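Local coordinates for CalsepRRP (Calystegia sepium, PDB 1JY5), which belongs to the RNase T2 family of RNA-cleaving enzymes, although whether it cuts RNA itself is uncertain, at residues 3-8 with 182-187; 160-165 with 186-191; 100-105 with 114-119. All coordinates share one frame; numbering follows the deposited sequence.

Contact 1 (3-8 with 182-187); sequences KEFDYF and FDKTLQ
Glu-4 leans with OE2 on the aliphatic part of Lys-184, 3.5 Å from CD, while OE2 of Glu-4 stays 5.0 Å from NZ of Lys-184, too far for a salt bridge. Phe-5 comes next, its side chain sliding past that of Lys-184 in the opposite direction: CE1 of Phe-5 sits 3.7 Å from CG of Lys-184, and CD of Lys-184 lies over one face of the ring, toward the rim. The lysine then bends at chi3 (-75°) and chi4 (-76°), and the ammonium reaches two consecutive carbonyls. NZ of Lys-184 meets O of Phe-5 at 3.1 Å, in the carbonyl plane and on a lone pair, and O of Asp-6 at 2.8 Å, there from above the plane. The carboxylate of Asp-6 is engaged apart from this, with Lys-3 in a salt bridge and with the backbone N of Asp-50. Asp-6 and Tyr-7 together form a classic beta bulge opposite Asp-48. Past the bulge, Phe-8 and Phe-182 make an antiparallel hydrogen-bonded pair: N of Phe-8 to O of Phe-182 is 2.7 Å, and N of Phe-182 to O of Phe-8 is 2.8 Å. The Phe-8 ring takes CE1 of Phe-5 over its centre, and O of Asp-183 approaches its edge. Asp-183 opens a type I beta turn running to Leu-186, and its OD2 accepts from Thr-185 N, an Asx turn, and also from Thr-185 OG1 and Gln-187 N. The chemistry implies that paired backbones hold the strand ends, while one lysine, donating to main-chain oxygens, carries the link out to the irregular N-terminal segment.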
loop_
_atom_site.group_PDB
_atom_site.type_symbol
_atom_site.label_atom_id
_atom_site.label_comp_id
_atom_site.label_asym_id
_atom_site.label_seq_id
_atom_site.Cartn_x
_atom_site.Cartn_y
_atom_site.Cartn_z
ATOM N N LYS A 3 -17.783 -11.349 10.355
ATOM C CA LYS A 3 -17.527 -12.352 9.329
ATOM C C LYS A 3 -16.034 -12.303 8.996
ATOM O O LYS A 3 -15.453 -11.221 8.930
ATOM C CB LYS A 3 -18.344 -12.036 8.076
ATOM C CG LYS A 3 -17.996 -12.884 6.867
ATOM C CD LYS A 3 -18.589 -12.298 5.597
ATOM C CE LYS A 3 -17.756 -12.688 4.384
ATOM N NZ LYS A 3 -18.231 -12.023 3.142
ATOM N N GLU A 4 -15.411 -13.461 8.798
ATOM C CA GLU A 4 -13.989 -13.491 8.458
ATOM C C GLU A 4 -13.856 -12.793 7.108
ATOM O O GLU A 4 -14.743 -12.904 6.258
ATOM C CB GLU A 4 -13.478 -14.931 8.344
ATOM C CG GLU A 4 -11.951 -15.051 8.332
ATOM C CD GLU A 4 -11.462 -16.449 7.975
ATOM O OE1 GLU A 4 -12.280 -17.393 8.000
ATOM O OE2 GLU A 4 -10.255 -16.609 7.675
ATOM N N PHE A 5 -12.759 -12.072 6.917
ATOM C CA PHE A 5 -12.528 -11.358 5.664
ATOM C C PHE A 5 -12.422 -12.333 4.494
ATOM O O PHE A 5 -12.117 -13.513 4.676
ATOM C CB PHE A 5 -11.263 -10.497 5.771
ATOM C CG PHE A 5 -9.983 -11.284 5.813
ATOM C CD1 PHE A 5 -9.201 -11.427 4.671
ATOM C CD2 PHE A 5 -9.543 -11.855 7.001
ATOM C CE1 PHE A 5 -7.994 -12.129 4.713
ATOM C CE2 PHE A 5 -8.338 -12.559 7.054
ATOM C CZ PHE A 5 -7.563 -12.696 5.908
ATOM N N ASP A 6 -12.669 -11.835 3.289
ATOM C CA ASP A 6 -12.644 -12.679 2.096
ATOM C C ASP A 6 -11.302 -12.726 1.379
ATOM O O ASP A 6 -10.842 -13.795 0.978
ATOM C CB ASP A 6 -13.725 -12.208 1.123
ATOM C CG ASP A 6 -15.117 -12.364 1.689
ATOM O OD1 ASP A 6 -15.946 -11.447 1.501
ATOM O OD2 ASP A 6 -15.386 -13.415 2.312
ATOM N N TYR A 7 -10.676 -11.567 1.214
ATOM C CA TYR A 7 -9.398 -11.510 0.525
ATOM C C TYR A 7 -8.551 -10.363 1.056
ATOM O O TYR A 7 -9.026 -9.513 1.813
ATOM C CB TYR A 7 -9.630 -11.333 -0.982
ATOM C CG TYR A 7 -10.219 -9.985 -1.340
ATOM C CD1 TYR A 7 -9.392 -8.894 -1.627
ATOM C CD2 TYR A 7 -11.601 -9.776 -1.312
ATOM C CE1 TYR A 7 -9.926 -7.625 -1.870
ATOM C CE2 TYR A 7 -12.146 -8.511 -1.553
ATOM C CZ TYR A 7 -11.306 -7.444 -1.824
ATOM O OH TYR A 7 -11.839 -6.189 -2.006
ATOM N N PHE A 8 -7.289 -10.356 0.643
ATOM C CA PHE A 8 -6.325 -9.342 1.040
ATOM C C PHE A 8 -6.101 -8.318 -0.072
ATOM O O PHE A 8 -5.984 -8.680 -1.248
ATOM C CB PHE A 8 -4.965 -9.990 1.328
ATOM C CG PHE A 8 -4.829 -10.586 2.698
ATOM C CD1 PHE A 8 -4.517 -11.935 2.856
ATOM C CD2 PHE A 8 -4.916 -9.782 3.828
ATOM C CE1 PHE A 8 -4.279 -12.469 4.121
ATOM C CE2 PHE A 8 -4.680 -10.304 5.096
ATOM C CZ PHE A 8 -4.361 -11.648 5.243
ATOM N N PHE A 182 -4.946 -10.521 -3.039
ATOM C CA PHE A 182 -4.482 -11.872 -2.738
ATOM C C PHE A 182 -5.547 -12.663 -1.975
ATOM O O PHE A 182 -6.280 -12.087 -1.169
ATOM C CB PHE A 182 -3.223 -11.844 -1.858
ATOM C CG PHE A 182 -2.035 -11.171 -2.488
ATOM C CD1 PHE A 182 -1.865 -9.792 -2.387
ATOM C CD2 PHE A 182 -1.085 -11.917 -3.186
ATOM C CE1 PHE A 182 -0.768 -9.161 -2.972
ATOM C CE2 PHE A 182 0.021 -11.295 -3.778
ATOM C CZ PHE A 182 0.177 -9.914 -3.669
ATOM N N ASP A 183 -5.625 -13.974 -2.219
ATOM C CA ASP A 183 -6.580 -14.807 -1.491
ATOM C C ASP A 183 -5.959 -15.131 -0.131
ATOM O O ASP A 183 -4.840 -14.697 0.160
ATOM C CB ASP A 183 -6.957 -16.083 -2.286
ATOM C CG ASP A 183 -5.798 -17.058 -2.483
ATOM O OD1 ASP A 183 -5.897 -17.891 -3.413
ATOM O OD2 ASP A 183 -4.810 -17.027 -1.725
ATOM N N LYS A 184 -6.684 -15.868 0.705
ATOM C CA LYS A 184 -6.209 -16.204 2.038
ATOM C C LYS A 184 -5.027 -17.167 2.066
ATOM O O LYS A 184 -4.494 -17.469 3.136
ATOM C CB LYS A 184 -7.370 -16.726 2.891
ATOM C CG LYS A 184 -8.299 -15.602 3.382
ATOM C CD LYS A 184 -9.411 -16.110 4.301
ATOM C CE LYS A 184 -10.497 -16.818 3.537
ATOM N NZ LYS A 184 -11.389 -15.879 2.819
ATOM N N THR A 185 -4.618 -17.649 0.896
ATOM C CA THR A 185 -3.453 -18.519 0.809
ATOM C C THR A 185 -2.324 -17.725 0.143
ATOM O O THR A 185 -1.355 -18.290 -0.358
ATOM C CB THR A 185 -3.734 -19.835 0.009
ATOM O OG1 THR A 185 -4.366 -19.531 -1.241
ATOM C CG2 THR A 185 -4.623 -20.771 0.821
ATOM N N LEU A 186 -2.469 -16.401 0.148
ATOM C CA LEU A 186 -1.470 -15.492 -0.411
ATOM C C LEU A 186 -1.229 -15.633 -1.918
ATOM O O LEU A 186 -0.157 -15.282 -2.422
ATOM C CB LEU A 186 -0.140 -15.646 0.351
ATOM C CG LEU A 186 -0.179 -15.430 1.880
ATOM C CD1 LEU A 186 1.230 -15.535 2.452
ATOM C CD2 LEU A 186 -0.771 -14.060 2.204
ATOM N N GLN A 187 -2.222 -16.148 -2.637
ATOM C CA GLN A 187 -2.116 -16.294 -4.086
ATOM C C GLN A 187 -2.787 -15.083 -4.719
ATOM O O GLN A 187 -3.863 -14.661 -4.285
ATOM C CB GLN A 187 -2.844 -17.543 -4.591
ATOM C CG GLN A 187 -2.421 -18.865 -3.990
ATOM C CD GLN A 187 -3.196 -20.026 -4.608
ATOM O OE1 GLN A 187 -4.432 -20.083 -4.528
ATOM N NE2 GLN A 187 -2.473 -20.956 -5.232
#

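Contact 2 (160-165 with 186-191); sequences SALRVT and LQLQEC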
loop_
_atom_site.group_PDB
_atom_site.type_symbol
_atom_site.label_atom_id
_atom_site.label_comp_id
_atom_site.label_asym_id
_atom_site.label_seq_id
_atom_site.Cartn_x
_atom_site.Cartn_y
_atom_site.Cartn_z
ATOM N N SER A 160 0.065 -8.072 -17.322
ATOM C CA SER A 160 0.824 -9.113 -18.005
ATOM C C SER A 160 1.897 -9.739 -17.114
ATOM O O SER A 160 2.284 -10.882 -17.326
ATOM C CB SER A 160 1.450 -8.569 -19.300
ATOM O OG SER A 160 2.395 -7.550 -19.042
ATOM N N ALA A 161 2.365 -9.005 -16.108
ATOM C CA ALA A 161 3.387 -9.537 -15.212
ATOM C C ALA A 161 2.796 -10.354 -14.058
ATOM O O ALA A 161 3.381 -11.349 -13.643
ATOM C CB ALA A 161 4.243 -8.397 -14.658
ATOM N N LEU A 162 1.633 -9.947 -13.552
ATOM C CA LEU A 162 1.005 -10.646 -12.427
ATOM C C LEU A 162 -0.105 -11.618 -12.825
ATOM O O LEU A 162 -0.433 -12.529 -12.069
ATOM C CB LEU A 162 0.440 -9.622 -11.431
ATOM C CG LEU A 162 1.409 -8.536 -10.953
ATOM C CD1 LEU A 162 0.705 -7.589 -9.987
ATOM C CD2 LEU A 162 2.612 -9.184 -10.283
ATOM N N ARG A 163 -0.682 -11.417 -14.005
ATOM C CA ARG A 163 -1.762 -12.263 -14.491
ATOM C C ARG A 163 -3.060 -11.896 -13.773
ATOM O O ARG A 163 -4.049 -12.622 -13.826
ATOM C CB ARG A 163 -1.417 -13.748 -14.293
ATOM C CG ARG A 163 -0.148 -14.175 -15.033
ATOM C CD ARG A 163 0.397 -15.510 -14.524
ATOM N NE ARG A 163 1.658 -15.867 -15.178
ATOM C CZ ARG A 163 2.480 -16.826 -14.758
ATOM N NH1 ARG A 163 2.183 -17.533 -13.675
ATOM N NH2 ARG A 163 3.602 -17.076 -15.423
ATOM N N VAL A 164 -3.037 -10.761 -13.080
ATOM C CA VAL A 164 -4.225 -10.249 -12.410
ATOM C C VAL A 164 -4.271 -8.743 -12.667
ATOM O O VAL A 164 -3.245 -8.108 -12.924
ATOM C CB VAL A 164 -4.238 -10.536 -10.876
ATOM C CG1 VAL A 164 -4.459 -12.026 -10.633
ATOM C CG2 VAL A 164 -2.935 -10.070 -10.224
ATOM N N THR A 165 -5.464 -8.175 -12.607
ATOM C CA THR A 165 -5.618 -6.761 -12.869
ATOM C C THR A 165 -5.599 -5.941 -11.589
ATOM O O THR A 165 -6.326 -6.229 -10.638
ATOM C CB THR A 165 -6.927 -6.508 -13.656
ATOM O OG1 THR A 165 -6.885 -7.263 -14.875
ATOM C CG2 THR A 165 -7.082 -5.031 -13.994
ATOM N N LEU A 186 -2.469 -16.401 0.148
ATOM C CA LEU A 186 -1.470 -15.492 -0.411
ATOM C C LEU A 186 -1.229 -15.633 -1.918
ATOM O O LEU A 186 -0.157 -15.282 -2.422
ATOM C CB LEU A 186 -0.140 -15.646 0.351
ATOM C CG LEU A 186 -0.179 -15.430 1.880
ATOM C CD1 LEU A 186 1.230 -15.535 2.452
ATOM C CD2 LEU A 186 -0.771 -14.060 2.204
ATOM N N GLN A 187 -2.222 -16.148 -2.637
ATOM C CA GLN A 187 -2.116 -16.294 -4.086
ATOM C C GLN A 187 -2.787 -15.083 -4.719
ATOM O O GLN A 187 -3.863 -14.661 -4.285
ATOM C CB GLN A 187 -2.844 -17.543 -4.591
ATOM C CG GLN A 187 -2.421 -18.865 -3.990
ATOM C CD GLN A 187 -3.196 -20.026 -4.608
ATOM O OE1 GLN A 187 -4.432 -20.083 -4.528
ATOM N NE2 GLN A 187 -2.473 -20.956 -5.232
ATOM N N LEU A 188 -2.153 -14.529 -5.746
ATOM C CA LEU A 188 -2.704 -13.383 -6.458
ATOM C C LEU A 188 -4.106 -13.706 -6.946
ATOM O O LEU A 188 -4.366 -14.819 -7.391
ATOM C CB LEU A 188 -1.839 -13.068 -7.677
ATOM C CG LEU A 188 -0.524 -12.364 -7.399
ATOM C CD1 LEU A 188 0.443 -12.561 -8.553
ATOM C CD2 LEU A 188 -0.832 -10.902 -7.166
ATOM N N GLN A 189 -5.017 -12.750 -6.853
ATOM C CA GLN A 189 -6.367 -12.966 -7.368
ATOM C C GLN A 189 -6.849 -11.638 -7.914
ATOM O O GLN A 189 -6.181 -10.613 -7.756
ATOM C CB GLN A 189 -7.323 -13.442 -6.272
ATOM C CG GLN A 189 -7.600 -12.394 -5.209
ATOM C CD GLN A 189 -8.751 -12.778 -4.303
ATOM O OE1 GLN A 189 -8.670 -13.751 -3.555
ATOM N NE2 GLN A 189 -9.841 -12.020 -4.380
ATOM N N GLU A 190 -8.004 -11.653 -8.563
ATOM C CA GLU A 190 -8.571 -10.426 -9.101
ATOM C C GLU A 190 -9.226 -9.685 -7.947
ATOM O O GLU A 190 -9.735 -10.302 -7.011
ATOM C CB GLU A 190 -9.643 -10.737 -10.151
ATOM C CG GLU A 190 -9.152 -11.516 -11.370
ATOM C CD GLU A 190 -8.235 -10.699 -12.254
ATOM O OE1 GLU A 190 -8.044 -9.500 -11.967
ATOM O OE2 GLU A 190 -7.709 -11.251 -13.240
ATOM N N CYS A 191 -9.195 -8.362 -8.011
ATOM C CA CYS A 191 -9.834 -7.546 -7.002
ATOM C C CYS A 191 -11.285 -7.405 -7.441
ATOM O O CYS A 191 -11.606 -7.650 -8.599
ATOM C CB CYS A 191 -9.211 -6.149 -6.958
ATOM S SG CYS A 191 -7.497 -6.025 -6.404
HETATM O O HOH W 1 -5.229 -8.029 -8.116
HETATM O O HOH W 2 -8.641 -7.174 -10.367
HETATM O O HOH W 3 -6.582 -9.856 -15.185
#
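Val-164 and Leu-188 pack obliquely at the tight centre of this contact, CG2 of the valine 3.8 Å from CD2 of the leucine. CG1 of Val-164, anti to its own carbonyl carbon (chi1 -71°), rests instead on the peptide group of Gln-189, 3.6 Å from its O. The other leucine branch reaches back to the helix end, where CD1 of Leu-188 lies 3.6 Å from O of Leu-162. An alanine in place of Val-164 would probably open a gap beside Leu-188 CD2 and the Gln-189 carbonyl, both methyls being gone. Toward solvent the interaction becomes polar and partly water-mediated. Glu-190, bent at chi2, brings OE1 to 3.0 Å from N of Thr-165; this nearly straight bond, 169° at the hydrogen, enters on the syn side of the carboxylate, tilted out of its plane. A water bonded to OG1 of Thr-165 donates to OE2 of Glu-190 at 2.6 Å, and another donates to the backbone oxygens of Thr-165 and Gln-189. Arg-163, the first residue past the helix, has positive phi and turns the chain into this interface. Cys-191 adds a covalent tie through its disulfide to Cys-181. Such an arrangement, a helix end and the chain leaving it set against a short, weakly bonded strand that pairs antiparallel with strand 174-182, belongs to the alpha-plus-beta fold of the RNase T2 family.

Contact 3 (100-105 with 114-119); sequences YEWAKH and GNQYEY
Trp-102 lays its indole against Gln-116 and Tyr-119. From CB, CG is placed anti to the backbone N (chi1 167°), and the ring system extends toward the N-terminal end of helix 116-129. At the ring junction, CD2 of Trp-102 lies 3.6 Å from CG of Gln-116, while CE2 and CZ2 each lie 3.4 Å from CG of Gln-116. NE1, on the five-membered ring, donates to O of Ala-61 in a neighbouring loop. Around the six-membered ring, CE3 comes within 3.9 Å of CD2 of Tyr-119, CZ3 packs 3.8 Å from CB of Tyr-119, and CH2 at the far tip is 3.6 Å from N of Gln-116. The methylene CG of Gln-116 stands over the centre of that ring, 3.4 Å from the centroid and 11° off the normal, a well-directed CH-pi contact; the two side chains cross at about a right angle. Tyr-119 meets Trp-102 differently, in an offset edge-to-face pair, the edge of the six-membered ring of Trp-102 toward the face of Tyr-119 with planes at 63°. The polar tips are held by others: Gln-116 OE1 accepts from Asp-64 N, and Tyr-119 OH is hydrogen-bonded to Leu-45 O. Asn-115 OD1 caps the helix by accepting from Glu-118 N. The first segment resembles the second conserved sequence motif of RNase T2 enzymes, with His-105 stacked on Trp-46. The indole is thus a wedge between helix 97-106 and the start of helix 116-129, while Tyr-119 reaches beyond it to strand 40-48 of the main sheet.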
loop_
_atom_site.group_PDB
_atom_site.type_symbol
_atom_site.label_atom_id
_atom_site.label_comp_id
_atom_site.label_asym_id
_atom_site.label_seq_id
_atom_site.Cartn_x
_atom_site.Cartn_y
_atom_site.Cartn_z
ATOM N N TYR A 100 -1.591 2.866 13.176
ATOM C CA TYR A 100 -2.861 3.141 12.496
ATOM C C TYR A 100 -3.358 1.927 11.690
ATOM O O TYR A 100 -4.504 1.497 11.838
ATOM C CB TYR A 100 -2.693 4.351 11.563
ATOM C CG TYR A 100 -3.875 4.633 10.657
ATOM C CD1 TYR A 100 -4.890 5.501 11.043
ATOM C CD2 TYR A 100 -3.961 4.043 9.403
ATOM C CE1 TYR A 100 -5.962 5.779 10.196
ATOM C CE2 TYR A 100 -5.025 4.307 8.551
ATOM C CZ TYR A 100 -6.021 5.174 8.946
ATOM O OH TYR A 100 -7.069 5.439 8.079
ATOM N N GLU A 101 -2.490 1.383 10.837
ATOM C CA GLU A 101 -2.844 0.236 10.009
ATOM C C GLU A 101 -3.068 -1.025 10.839
ATOM O O GLU A 101 -3.915 -1.851 10.505
ATOM C CB GLU A 101 -1.758 -0.014 8.955
ATOM C CG GLU A 101 -1.638 1.102 7.917
ATOM C CD GLU A 101 -2.877 1.228 7.042
ATOM O OE1 GLU A 101 -3.153 2.343 6.544
ATOM O OE2 GLU A 101 -3.575 0.212 6.833
ATOM N N TRP A 102 -2.306 -1.185 11.914
ATOM C CA TRP A 102 -2.484 -2.360 12.754
ATOM C C TRP A 102 -3.855 -2.324 13.420
ATOM O O TRP A 102 -4.621 -3.277 13.336
ATOM C CB TRP A 102 -1.430 -2.433 13.854
ATOM C CG TRP A 102 -1.826 -3.444 14.869
ATOM C CD1 TRP A 102 -2.256 -3.206 16.142
ATOM C CD2 TRP A 102 -1.935 -4.856 14.661
ATOM N NE1 TRP A 102 -2.632 -4.388 16.740
ATOM C CE2 TRP A 102 -2.445 -5.415 15.851
ATOM C CE3 TRP A 102 -1.656 -5.703 13.579
ATOM C CZ2 TRP A 102 -2.679 -6.787 15.995
ATOM C CZ3 TRP A 102 -1.891 -7.072 13.721
ATOM C CH2 TRP A 102 -2.399 -7.597 14.926
ATOM N N ALA A 103 -4.151 -1.220 14.091
ATOM C CA ALA A 103 -5.422 -1.079 14.781
ATOM C C ALA A 103 -6.606 -1.205 13.834
ATOM O O ALA A 103 -7.537 -1.977 14.074
ATOM C CB ALA A 103 -5.479 0.266 15.511
ATOM N N LYS A 104 -6.554 -0.458 12.738
ATOM C CA LYS A 104 -7.644 -0.435 11.775
ATOM C C LYS A 104 -7.812 -1.681 10.906
ATOM O O LYS A 104 -8.939 -2.145 10.697
ATOM C CB LYS A 104 -7.493 0.798 10.878
ATOM C CG LYS A 104 -8.730 1.141 10.057
ATOM C CD LYS A 104 -8.462 2.362 9.190
ATOM C CE LYS A 104 -9.724 2.878 8.539
ATOM N NZ LYS A 104 -9.424 4.025 7.650
ATOM N N HIS A 105 -6.702 -2.233 10.419
ATOM C CA HIS A 105 -6.754 -3.395 9.527
ATOM C C HIS A 105 -6.007 -4.654 9.976
ATOM O O HIS A 105 -6.500 -5.768 9.800
ATOM C CB HIS A 105 -6.219 -2.993 8.149
ATOM C CG HIS A 105 -7.035 -1.948 7.453
ATOM N ND1 HIS A 105 -8.284 -2.203 6.928
ATOM C CD2 HIS A 105 -6.757 -0.658 7.144
ATOM C CE1 HIS A 105 -8.737 -1.122 6.322
ATOM N NE2 HIS A 105 -7.830 -0.170 6.438
ATOM N N GLY A 114 -1.796 -14.428 12.708
ATOM C CA GLY A 114 -2.085 -14.443 14.133
ATOM C C GLY A 114 -1.616 -13.353 15.067
ATOM O O GLY A 114 -2.108 -13.262 16.195
ATOM N N ASN A 115 -0.673 -12.529 14.631
ATOM C CA ASN A 115 -0.175 -11.458 15.487
ATOM C C ASN A 115 0.427 -10.345 14.641
ATOM O O ASN A 115 0.533 -10.475 13.425
ATOM C CB ASN A 115 0.861 -12.006 16.482
ATOM C CG ASN A 115 2.051 -12.652 15.796
ATOM O OD1 ASN A 115 2.638 -12.076 14.881
ATOM N ND2 ASN A 115 2.423 -13.850 16.248
ATOM N N GLN A 116 0.793 -9.251 15.296
ATOM C CA GLN A 116 1.373 -8.077 14.647
ATOM C C GLN A 116 2.586 -8.347 13.798
ATOM O O GLN A 116 2.712 -7.811 12.697
ATOM C CB GLN A 116 1.790 -7.062 15.689
ATOM C CG GLN A 116 0.682 -6.562 16.515
ATOM C CD GLN A 116 1.193 -5.735 17.658
ATOM O OE1 GLN A 116 1.945 -4.780 17.463
ATOM N NE2 GLN A 116 0.789 -6.094 18.864
ATOM N N TYR A 117 3.507 -9.142 14.334
ATOM C CA TYR A 117 4.720 -9.453 13.605
ATOM C C TYR A 117 4.384 -10.162 12.311
ATOM O O TYR A 117 4.937 -9.840 11.258
ATOM C CB TYR A 117 5.658 -10.344 14.415
ATOM C CG TYR A 117 6.927 -10.640 13.653
ATOM C CD1 TYR A 117 7.988 -9.729 13.650
ATOM C CD2 TYR A 117 7.032 -11.777 12.844
ATOM C CE1 TYR A 117 9.117 -9.939 12.855
ATOM C CE2 TYR A 117 8.158 -11.994 12.042
ATOM C CZ TYR A 117 9.195 -11.065 12.053
ATOM O OH TYR A 117 10.305 -11.240 11.250
ATOM N N GLU A 118 3.490 -11.142 12.384
ATOM C CA GLU A 118 3.117 -11.876 11.182
ATOM C C GLU A 118 2.421 -10.936 10.209
ATOM O O GLU A 118 2.632 -11.020 8.998
ATOM C CB GLU A 118 2.218 -13.071 11.533
ATOM C CG GLU A 118 2.875 -14.015 12.543
ATOM C CD GLU A 118 2.148 -15.339 12.723
ATOM O OE1 GLU A 118 0.971 -15.446 12.333
ATOM O OE2 GLU A 118 2.764 -16.274 13.274
ATOM N N TYR A 119 1.604 -10.027 10.732
ATOM C CA TYR A 119 0.913 -9.086 9.855
ATOM C C TYR A 119 1.902 -8.213 9.071
ATOM O O TYR A 119 1.868 -8.183 7.837
ATOM C CB TYR A 119 -0.033 -8.189 10.660
ATOM C CG TYR A 119 -0.625 -7.059 9.834
ATOM C CD1 TYR A 119 -1.612 -7.307 8.874
ATOM C CD2 TYR A 119 -0.174 -5.751 9.995
ATOM C CE1 TYR A 119 -2.134 -6.271 8.094
ATOM C CE2 TYR A 119 -0.682 -4.711 9.223
ATOM C CZ TYR A 119 -1.661 -4.978 8.275
ATOM O OH TYR A 119 -2.159 -3.954 7.511
#

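In the fold
From the N terminus, 3-8 leads into strand 7-14 and meets its partner 182-187 only after 173 intervening residues, so contact 1 closes the longest loop and pins the start of the chain to the turn after strand 174-182. Contact 3 lies wholly within that loop and closes a short excursion of eight residues between two helices. Contact 2 opens later, at the end of helix 151-162, and shuts after the strand hairpin; it ends on the same stretch as contact 1, the two sharing Leu-186 and Gln-187. Contacts 1 and 2 touch and serve the same sheet, whereas contact 3, its centre about 15 Å from that of contact 1, joins helices to one another.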